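Local coordinates for protein UDP-N-acetylglucosamine 2-epimerase (Listeria monocytogenes, PDB 3OT5) that probably catalyses the reversible epimerisation at C2 that interconverts UDP-N-acetylglucosamine and UDP-N-acetylmannosamine, at residues Ala112-Ile117 / Gln137-Gly142; Lys27-Ser32 / Glu58-Ile63; Arg101-Ile106 / Gly131-Tyr136. One frame throughout, in Å; residues are numbered along the deposited sequence.

In the fold
All three contacts lie in the Rossmann-like domain built on the seven-stranded parallel sheet. Interaction 2 pairs strands 28-34 and 57-63; interaction 1 sets the next two strands across the sheet, 117-121 and 140-144, side by side; interaction 3 packs the helices 95-113 and 125-136 leading into them. Centres of interactions 1 and 2 are about 9 Å apart, bridged by probable hydrogen bonds from M31 N to I117 O and from K29 N to D116 OD2, both 2.9 Å. Interactions 1 and 3, about 11 Å apart, meet through a probable hydrogen bond, K139 N to T134 O, 3.0 Å. A van der Waals contact, V62 CG1 to I106 CD1 at 3.8 Å, joins interaction 2 to interaction 3.

Interaction 1: Ala112-Ile117 / Gln137-Gly142; sequences AENPDI and QQKMLG
K139 reaches across to the turn at N114 and P115, and the side chains of N114 and K139 meet at about a right angle. The lysine chain bends at chi2 (49°), chi3 and chi4, curling over the carbonyl of P115 so that CG lies 3.2 Å from P115 O. The curl brings NZ to N114 OD1, to which it donates nearly end-on, with a C=O...N angle of 172°; the NZ to OD1 length of 2.5 Å is shorter than usual and is no evidence of unusual strength. A second, weak bond runs from K139 NZ to P115 O at 3.3 Å. N114, with positive phi, is the first residue to leave helix 95-113, while Q138 is the C-prime residue of the Schellman motif that ends helix 125-136. Two helix exits are therefore tied together just ahead of their strands.

Those strands, 117-121 and 140-144, are parallel neighbours joined through helix 125-136, a beta-alpha-beta unit of the Rossmann-like sheet. I117 and M140 bridge them, CA to CA 4.7 Å, side chains on the same face. Chi1 of -177° lays I117 CG1 against the M140 carbonyl, 3.4 Å from M140 O. M140 then extends away, toward H391 and F392 of helix 380-392. The D116 side chain points away from segment 137-142, and its OD2 accepts a hydrogen bond from K29 N in strand 28-34.

Both oxygens bonded to K139 NZ belong to neutral amides, whose dipoles probably help to stabilise the charge; D116 OD1, 5.9 Å from NZ, could add at most a longer-range attraction.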
loop_
_atom_site.group_PDB
_atom_site.type_symbol
_atom_site.label_atom_id
_atom_site.label_comp_id
_atom_site.label_asym_id
_atom_site.label_seq_id
_atom_site.Cartn_x
_atom_site.Cartn_y
_atom_site.Cartn_z
ATOM N N ALA A 112 23.965 -10.915 -15.964
ATOM C CA ALA A 112 23.642 -12.150 -16.666
ATOM C C ALA A 112 22.347 -12.052 -17.491
ATOM O O ALA A 112 22.353 -12.329 -18.691
ATOM C CB ALA A 112 23.544 -13.299 -15.669
ATOM N N GLU A 113 21.252 -11.661 -16.847
ATOM C CA GLU A 113 19.945 -11.558 -17.510
ATOM C C GLU A 113 19.874 -10.475 -18.587
ATOM O O GLU A 113 19.116 -10.611 -19.564
ATOM C CB GLU A 113 18.841 -11.319 -16.468
ATOM C CG GLU A 113 18.647 -12.487 -15.488
ATOM C CD GLU A 113 18.099 -13.752 -16.150
ATOM O OE1 GLU A 113 17.161 -13.658 -16.983
ATOM O OE2 GLU A 113 18.583 -14.850 -15.804
ATOM N N ASN A 114 20.656 -9.413 -18.397
ATOM C CA ASN A 114 20.732 -8.258 -19.312
ATOM C C ASN A 114 19.359 -7.688 -19.682
ATOM O O ASN A 114 19.010 -7.593 -20.869
ATOM C CB ASN A 114 21.523 -8.601 -20.583
ATOM C CG ASN A 114 21.917 -7.350 -21.396
ATOM O OD1 ASN A 114 21.923 -6.230 -20.871
ATOM N ND2 ASN A 114 22.277 -7.549 -22.671
ATOM N N PRO A 115 18.565 -7.326 -18.668
ATOM C CA PRO A 115 17.279 -6.747 -18.950
ATOM C C PRO A 115 17.408 -5.346 -19.503
ATOM O O PRO A 115 18.415 -4.665 -19.285
ATOM C CB PRO A 115 16.627 -6.665 -17.572
ATOM C CG PRO A 115 17.776 -6.506 -16.636
ATOM C CD PRO A 115 18.810 -7.424 -17.217
ATOM N N ASP A 116 16.374 -4.922 -20.214
ATOM C CA ASP A 116 16.321 -3.584 -20.764
ATOM C C ASP A 116 15.969 -2.589 -19.676
ATOM O O ASP A 116 16.350 -1.429 -19.733
ATOM C CB ASP A 116 15.275 -3.543 -21.846
ATOM C CG ASP A 116 15.623 -4.441 -22.984
ATOM O OD1 ASP A 116 16.820 -4.506 -23.321
ATOM O OD2 ASP A 116 14.720 -5.073 -23.546
ATOM N N ILE A 117 15.236 -3.043 -18.671
ATOM C CA ILE A 117 14.840 -2.148 -17.614
ATOM C C ILE A 117 14.584 -2.916 -16.362
ATOM O O ILE A 117 14.069 -4.029 -16.388
ATOM C CB ILE A 117 13.601 -1.325 -18.010
ATOM C CG1 ILE A 117 13.231 -0.319 -16.913
ATOM C CG2 ILE A 117 12.407 -2.241 -18.307
ATOM C CD1 ILE A 117 12.094 0.596 -17.311
ATOM N N GLN A 137 25.235 -1.346 -13.823
ATOM C CA GLN A 137 25.108 -2.168 -15.034
ATOM C C GLN A 137 24.614 -1.381 -16.231
ATOM O O GLN A 137 24.366 -1.947 -17.292
ATOM C CB GLN A 137 24.162 -3.337 -14.772
ATOM C CG GLN A 137 24.729 -4.301 -13.803
ATOM C CD GLN A 137 25.962 -4.938 -14.330
ATOM O OE1 GLN A 137 26.063 -5.218 -15.526
ATOM N NE2 GLN A 137 26.917 -5.201 -13.446
ATOM N N GLN A 138 24.495 -0.075 -16.060
ATOM C CA GLN A 138 24.019 0.821 -17.100
ATOM C C GLN A 138 22.719 0.369 -17.777
ATOM O O GLN A 138 22.604 0.397 -19.008
ATOM C CB GLN A 138 25.120 1.094 -18.109
ATOM C CG GLN A 138 26.306 1.787 -17.471
ATOM C CD GLN A 138 27.349 2.206 -18.473
ATOM O OE1 GLN A 138 27.518 1.580 -19.524
ATOM N NE2 GLN A 138 28.065 3.279 -18.154
ATOM N N LYS A 139 21.753 -0.042 -16.952
ATOM C CA LYS A 139 20.425 -0.442 -17.415
ATOM C C LYS A 139 19.459 0.647 -17.014
ATOM O O LYS A 139 19.673 1.356 -16.025
ATOM C CB LYS A 139 19.929 -1.729 -16.758
ATOM C CG LYS A 139 20.334 -3.075 -17.313
ATOM C CD LYS A 139 21.781 -3.245 -17.566
ATOM C CE LYS A 139 22.139 -2.893 -18.989
ATOM N NZ LYS A 139 21.588 -3.927 -19.908
ATOM N N MET A 140 18.371 0.760 -17.758
ATOM C CA MET A 140 17.386 1.746 -17.434
ATOM C C MET A 140 16.720 1.336 -16.113
ATOM O O MET A 140 16.454 0.151 -15.871
ATOM C CB MET A 140 16.376 1.878 -18.557
ATOM C CG MET A 140 15.415 2.998 -18.332
ATOM S SD MET A 140 14.358 3.207 -19.739
ATOM C CE MET A 140 13.353 4.599 -19.203
ATOM N N LEU A 141 16.501 2.324 -15.254
ATOM C CA LEU A 141 15.905 2.116 -13.946
ATOM C C LEU A 141 14.553 2.797 -13.849
ATOM O O LEU A 141 14.428 4.001 -14.072
ATOM C CB LEU A 141 16.826 2.671 -12.847
ATOM C CG LEU A 141 16.349 2.467 -11.406
ATOM C CD1 LEU A 141 16.106 0.996 -11.110
ATOM C CD2 LEU A 141 17.361 3.043 -10.419
ATOM N N GLY A 142 13.542 2.013 -13.512
ATOM C CA GLY A 142 12.198 2.525 -13.353
ATOM C C GLY A 142 11.875 2.451 -11.873
ATOM O O GLY A 142 12.150 1.433 -11.222
#

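Interaction 2: Lys27-Ser32 / Glu58-Ile63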
loop_
_atom_site.group_PDB
_atom_site.type_symbol
_atom_site.label_atom_id
_atom_site.label_comp_id
_atom_site.label_asym_id
_atom_site.label_seq_id
_atom_site.Cartn_x
_atom_site.Cartn_y
_atom_site.Cartn_z
ATOM N N LYS A 27 11.764 -8.296 -27.548
ATOM C CA LYS A 27 10.863 -7.837 -26.519
ATOM C C LYS A 27 11.572 -6.849 -25.607
ATOM O O LYS A 27 12.800 -6.708 -25.640
ATOM C CB LYS A 27 10.418 -9.002 -25.621
ATOM C CG LYS A 27 9.844 -10.221 -26.310
ATOM C CD LYS A 27 8.607 -9.921 -27.122
ATOM C CE LYS A 27 7.977 -11.220 -27.603
ATOM N NZ LYS A 27 8.959 -12.049 -28.325
ATOM N N ILE A 28 10.776 -6.175 -24.786
ATOM C CA ILE A 28 11.292 -5.280 -23.778
ATOM C C ILE A 28 11.412 -6.184 -22.558
ATOM O O ILE A 28 10.400 -6.649 -22.029
ATOM C CB ILE A 28 10.334 -4.121 -23.475
ATOM C CG1 ILE A 28 10.069 -3.314 -24.752
ATOM C CG2 ILE A 28 10.915 -3.228 -22.371
ATOM C CD1 ILE A 28 9.088 -2.171 -24.560
ATOM N N LYS A 29 12.641 -6.490 -22.144
ATOM C CA LYS A 29 12.831 -7.362 -21.001
ATOM C C LYS A 29 12.813 -6.535 -19.737
ATOM O O LYS A 29 13.697 -5.731 -19.513
ATOM C CB LYS A 29 14.124 -8.175 -21.118
ATOM C CG LYS A 29 14.308 -9.165 -19.965
ATOM C CD LYS A 29 15.450 -10.127 -20.234
ATOM C CE LYS A 29 15.492 -11.237 -19.202
ATOM N NZ LYS A 29 16.568 -12.217 -19.480
ATOM N N VAL A 30 11.777 -6.729 -18.933
ATOM C CA VAL A 30 11.598 -6.002 -17.680
ATOM C C VAL A 30 11.857 -6.911 -16.490
ATOM O O VAL A 30 11.245 -7.971 -16.356
ATOM C CB VAL A 30 10.184 -5.483 -17.521
ATOM C CG1 VAL A 30 10.058 -4.696 -16.198
ATOM C CG2 VAL A 30 9.780 -4.622 -18.708
ATOM N N MET A 31 12.766 -6.482 -15.633
ATOM C CA MET A 31 13.121 -7.208 -14.441
ATOM C C MET A 31 12.502 -6.477 -13.276
ATOM O O MET A 31 12.866 -5.353 -13.002
ATOM C CB MET A 31 14.643 -7.258 -14.278
ATOM C CG MET A 31 15.082 -7.950 -13.027
ATOM S SD MET A 31 16.860 -8.057 -12.876
ATOM C CE MET A 31 17.247 -9.096 -14.284
ATOM N N SER A 32 11.560 -7.126 -12.601
ATOM C CA SER A 32 10.879 -6.537 -11.455
ATOM C C SER A 32 11.452 -7.127 -10.196
ATOM O O SER A 32 11.469 -8.349 -10.016
ATOM C CB SER A 32 9.380 -6.790 -11.535
ATOM O OG SER A 32 8.860 -6.163 -12.698
ATOM N N GLU A 58 8.955 -9.223 -21.814
ATOM C CA GLU A 58 9.533 -10.428 -21.271
ATOM C C GLU A 58 9.645 -10.048 -19.786
ATOM O O GLU A 58 10.271 -9.048 -19.443
ATOM C CB GLU A 58 10.878 -10.711 -21.915
ATOM C CG GLU A 58 11.573 -11.985 -21.434
ATOM C CD GLU A 58 12.787 -12.357 -22.287
ATOM O OE1 GLU A 58 12.906 -11.844 -23.433
ATOM O OE2 GLU A 58 13.607 -13.190 -21.823
ATOM N N SER A 59 8.971 -10.785 -18.914
ATOM C CA SER A 59 8.995 -10.472 -17.487
ATOM C C SER A 59 9.928 -11.365 -16.679
ATOM O O SER A 59 9.776 -12.564 -16.685
ATOM C CB SER A 59 7.585 -10.571 -16.912
ATOM O OG SER A 59 7.577 -10.232 -15.542
ATOM N N THR A 60 10.904 -10.765 -15.996
ATOM C CA THR A 60 11.814 -11.525 -15.141
ATOM C C THR A 60 11.572 -11.038 -13.722
ATOM O O THR A 60 11.779 -9.869 -13.412
ATOM C CB THR A 60 13.299 -11.338 -15.499
ATOM O OG1 THR A 60 13.532 -11.734 -16.858
ATOM C CG2 THR A 60 14.186 -12.192 -14.582
ATOM N N VAL A 61 11.113 -11.930 -12.862
ATOM C CA VAL A 61 10.850 -11.580 -11.478
ATOM C C VAL A 61 11.969 -12.098 -10.607
ATOM O O VAL A 61 12.282 -13.297 -10.621
ATOM C CB VAL A 61 9.531 -12.151 -11.004
ATOM C CG1 VAL A 61 9.399 -11.990 -9.495
ATOM C CG2 VAL A 61 8.363 -11.483 -11.768
ATOM N N VAL A 62 12.556 -11.173 -9.852
ATOM C CA VAL A 62 13.660 -11.448 -8.963
ATOM C C VAL A 62 13.251 -11.153 -7.522
ATOM O O VAL A 62 12.836 -10.033 -7.196
ATOM C CB VAL A 62 14.873 -10.548 -9.314
ATOM C CG1 VAL A 62 16.059 -10.886 -8.415
ATOM C CG2 VAL A 62 15.241 -10.690 -10.795
ATOM N N ILE A 63 13.363 -12.160 -6.666
ATOM C CA ILE A 63 13.035 -12.008 -5.261
ATOM C C ILE A 63 14.303 -11.820 -4.439
ATOM O O ILE A 63 15.316 -12.496 -4.661
ATOM C CB ILE A 63 12.289 -13.236 -4.718
ATOM C CG1 ILE A 63 11.032 -13.513 -5.544
ATOM C CG2 ILE A 63 11.913 -13.026 -3.264
ATOM C CD1 ILE A 63 10.242 -14.709 -5.018
HETATM O O HOH W 1 8.979 -8.306 -14.390
#
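Strands 28-32 and 58-63 run parallel, their axes 4.7 Å apart at closest approach and inclined by 20°, and five backbone hydrogen bonds hold them in the register K29-E58 to S32-V61. These alternate in direction, as parallel pairing requires: E58 N gives to I28 O, V30 N to E58 O, T60 N to V30 O, S32 N to T60 O and V62 N to S32 O. The last is almost straight, 179° at its hydrogen.

On the face carrying K29, M31, E58 and T60, the fully extended lysine crosses the E58 side chain at a slant, its CD and CE near OE2, and CE comes 3.1 Å from T60 OG1. K29 NZ makes a long salt bridge, 3.9 Å, with E58 OE2; its stronger partner is E113, in helix 95-113. The pair of strands belongs to the beta-alpha-beta unit 28-34, 37-51, 57-63, the first crossover of this Rossmann-like domain, whose helix 37-51 lies against S32, S59 and V61 on the other face. Back on the lysine's face, M31 and V62 also meet at a slant: M31 CG is 3.5 Å from V62 CG2, and the same methyl lies 3.7 Å from M31 SD before the chain bends at chi3 (-64°).

Between the strands on the helix 37-51 face, one water is gripped by three oxygens: it donates to V30 O at 3.0 Å and is hydrogen-bonded to S32 OG at 2.7 Å and S59 OG at 2.6 Å.

Interaction 3: Arg101-Ile106 / Gly131-Tyr136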
loop_
_atom_site.group_PDB
_atom_site.type_symbol
_atom_site.label_atom_id
_atom_site.label_comp_id
_atom_site.label_asym_id
_atom_site.label_seq_id
_atom_site.Cartn_x
_atom_site.Cartn_y
_atom_site.Cartn_z
ATOM N N ARG A 101 25.019 -6.977 0.182
ATOM C CA ARG A 101 24.565 -8.287 -0.304
ATOM C C ARG A 101 23.572 -8.194 -1.458
ATOM O O ARG A 101 23.684 -8.934 -2.438
ATOM C CB ARG A 101 23.976 -9.138 0.821
ATOM C CG ARG A 101 25.021 -9.723 1.746
ATOM C CD ARG A 101 24.400 -10.684 2.742
ATOM N NE ARG A 101 25.421 -11.387 3.516
ATOM C CZ ARG A 101 25.945 -10.956 4.662
ATOM N NH1 ARG A 101 25.553 -9.808 5.204
ATOM N NH2 ARG A 101 26.869 -11.685 5.276
ATOM N N VAL A 102 22.606 -7.296 -1.328
ATOM C CA VAL A 102 21.595 -7.090 -2.353
ATOM C C VAL A 102 22.187 -6.468 -3.628
ATOM O O VAL A 102 21.819 -6.849 -4.757
ATOM C CB VAL A 102 20.454 -6.166 -1.836
ATOM C CG1 VAL A 102 19.569 -5.776 -2.946
ATOM C CG2 VAL A 102 19.651 -6.851 -0.718
ATOM N N MET A 103 23.093 -5.507 -3.437
ATOM C CA MET A 103 23.727 -4.820 -4.541
ATOM C C MET A 103 24.613 -5.765 -5.344
ATOM O O MET A 103 24.575 -5.760 -6.565
ATOM C CB MET A 103 24.559 -3.661 -4.014
ATOM C CG MET A 103 25.346 -2.910 -5.082
ATOM S SD MET A 103 26.438 -1.702 -4.320
ATOM C CE MET A 103 27.402 -2.720 -3.212
ATOM N N ASN A 104 25.418 -6.559 -4.656
ATOM C CA ASN A 104 26.296 -7.515 -5.333
ATOM C C ASN A 104 25.487 -8.633 -5.968
ATOM O O ASN A 104 25.818 -9.104 -7.062
ATOM C CB ASN A 104 27.336 -8.072 -4.367
ATOM C CG ASN A 104 28.356 -7.036 -3.963
ATOM O OD1 ASN A 104 28.897 -6.327 -4.809
ATOM N ND2 ASN A 104 28.663 -6.972 -2.673
ATOM N N GLY A 105 24.416 -9.037 -5.289
ATOM C CA GLY A 105 23.529 -10.081 -5.792
ATOM C C GLY A 105 22.842 -9.605 -7.057
ATOM O O GLY A 105 22.909 -10.260 -8.085
ATOM N N ILE A 106 22.187 -8.453 -6.979
ATOM C CA ILE A 106 21.487 -7.887 -8.124
ATOM C C ILE A 106 22.456 -7.518 -9.253
ATOM O O ILE A 106 22.134 -7.681 -10.417
ATOM C CB ILE A 106 20.637 -6.687 -7.723
ATOM C CG1 ILE A 106 19.537 -7.136 -6.752
ATOM C CG2 ILE A 106 20.002 -6.062 -8.953
ATOM C CD1 ILE A 106 18.639 -8.247 -7.325
ATOM N N GLY A 131 18.673 -0.697 -7.353
ATOM C CA GLY A 131 18.705 0.449 -8.230
ATOM C C GLY A 131 20.129 0.803 -8.566
ATOM O O GLY A 131 20.481 1.036 -9.725
ATOM N N LEU A 132 20.957 0.824 -7.541
ATOM C CA LEU A 132 22.353 1.127 -7.705
ATOM C C LEU A 132 23.042 0.073 -8.584
ATOM O O LEU A 132 23.869 0.416 -9.443
ATOM C CB LEU A 132 23.009 1.205 -6.336
ATOM C CG LEU A 132 24.485 1.590 -6.306
ATOM C CD1 LEU A 132 24.725 2.961 -6.935
ATOM C CD2 LEU A 132 24.940 1.563 -4.876
ATOM N N ALA A 133 22.719 -1.204 -8.382
ATOM C CA ALA A 133 23.334 -2.252 -9.227
ATOM C C ALA A 133 22.863 -2.048 -10.673
ATOM O O ALA A 133 23.601 -2.294 -11.604
ATOM C CB ALA A 133 22.989 -3.652 -8.729
ATOM N N THR A 134 21.628 -1.584 -10.836
ATOM C CA THR A 134 21.045 -1.301 -12.144
ATOM C C THR A 134 21.857 -0.178 -12.828
ATOM O O THR A 134 22.205 -0.267 -14.021
ATOM C CB THR A 134 19.534 -0.937 -12.001
ATOM O OG1 THR A 134 18.820 -2.082 -11.511
ATOM C CG2 THR A 134 18.924 -0.503 -13.313
ATOM N N PHE A 135 22.198 0.854 -12.061
ATOM C CA PHE A 135 22.998 1.950 -12.588
ATOM C C PHE A 135 24.402 1.461 -12.928
ATOM O O PHE A 135 24.953 1.791 -13.991
ATOM C CB PHE A 135 23.094 3.094 -11.598
ATOM C CG PHE A 135 24.139 4.102 -11.967
ATOM C CD1 PHE A 135 23.948 4.947 -13.036
ATOM C CD2 PHE A 135 25.308 4.204 -11.242
ATOM C CE1 PHE A 135 24.912 5.857 -13.387
ATOM C CE2 PHE A 135 26.282 5.118 -11.593
ATOM C CZ PHE A 135 26.087 5.939 -12.660
ATOM N N TYR A 136 24.997 0.692 -12.028
ATOM C CA TYR A 136 26.334 0.173 -12.301
ATOM C C TYR A 136 26.337 -0.646 -13.562
ATOM O O TYR A 136 27.292 -0.601 -14.319
ATOM C CB TYR A 136 26.919 -0.625 -11.127
ATOM C CG TYR A 136 27.251 0.205 -9.911
ATOM C CD1 TYR A 136 27.670 1.532 -10.045
ATOM C CD2 TYR A 136 27.329 -0.375 -8.643
ATOM C CE1 TYR A 136 28.028 2.288 -8.950
ATOM C CE2 TYR A 136 27.712 0.385 -7.524
ATOM C CZ TYR A 136 28.061 1.710 -7.695
ATOM O OH TYR A 136 28.458 2.480 -6.631
#
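M103 and A133 mark the crossing, their CA atoms 5.4 Å apart, where segments 101-106 and 131-136 pass at an axis distance of 8.3 Å and a signed crossing angle of -39°. A133, a small residue at the crossing, is consistent with this close approach: its CB sits 3.4 Å from M103 O and 3.8 Å from I106 CG2, so the methyl nestles against the backbone of helix 95-113.

The apolar contacts continue outward through the methionine. With CG anti to the backbone N (chi1 176°), M103 extends to its sulfur, then turns at chi3, and SD reaches L132 CD2 at 3.6 Å. Both helices precede strands of the parallel sheet, 117-121 and 140-144, and are neighbours in the helical layer on one side of it, an arrangement expected of a Rossmann-like three-layer sandwich.

A Met-aromatic contact completes the set. M103 SD approaches the Y136 ring at its edge rather than over a face: it lies near the ring plane, 78° off the normal, and is 4.0 Å from CE2. Within helix 125-136, L132 CD1 lies over one face of that ring near the rim, 3.6 Å above the plane, while CD2 of the same leucine meets the sulfur.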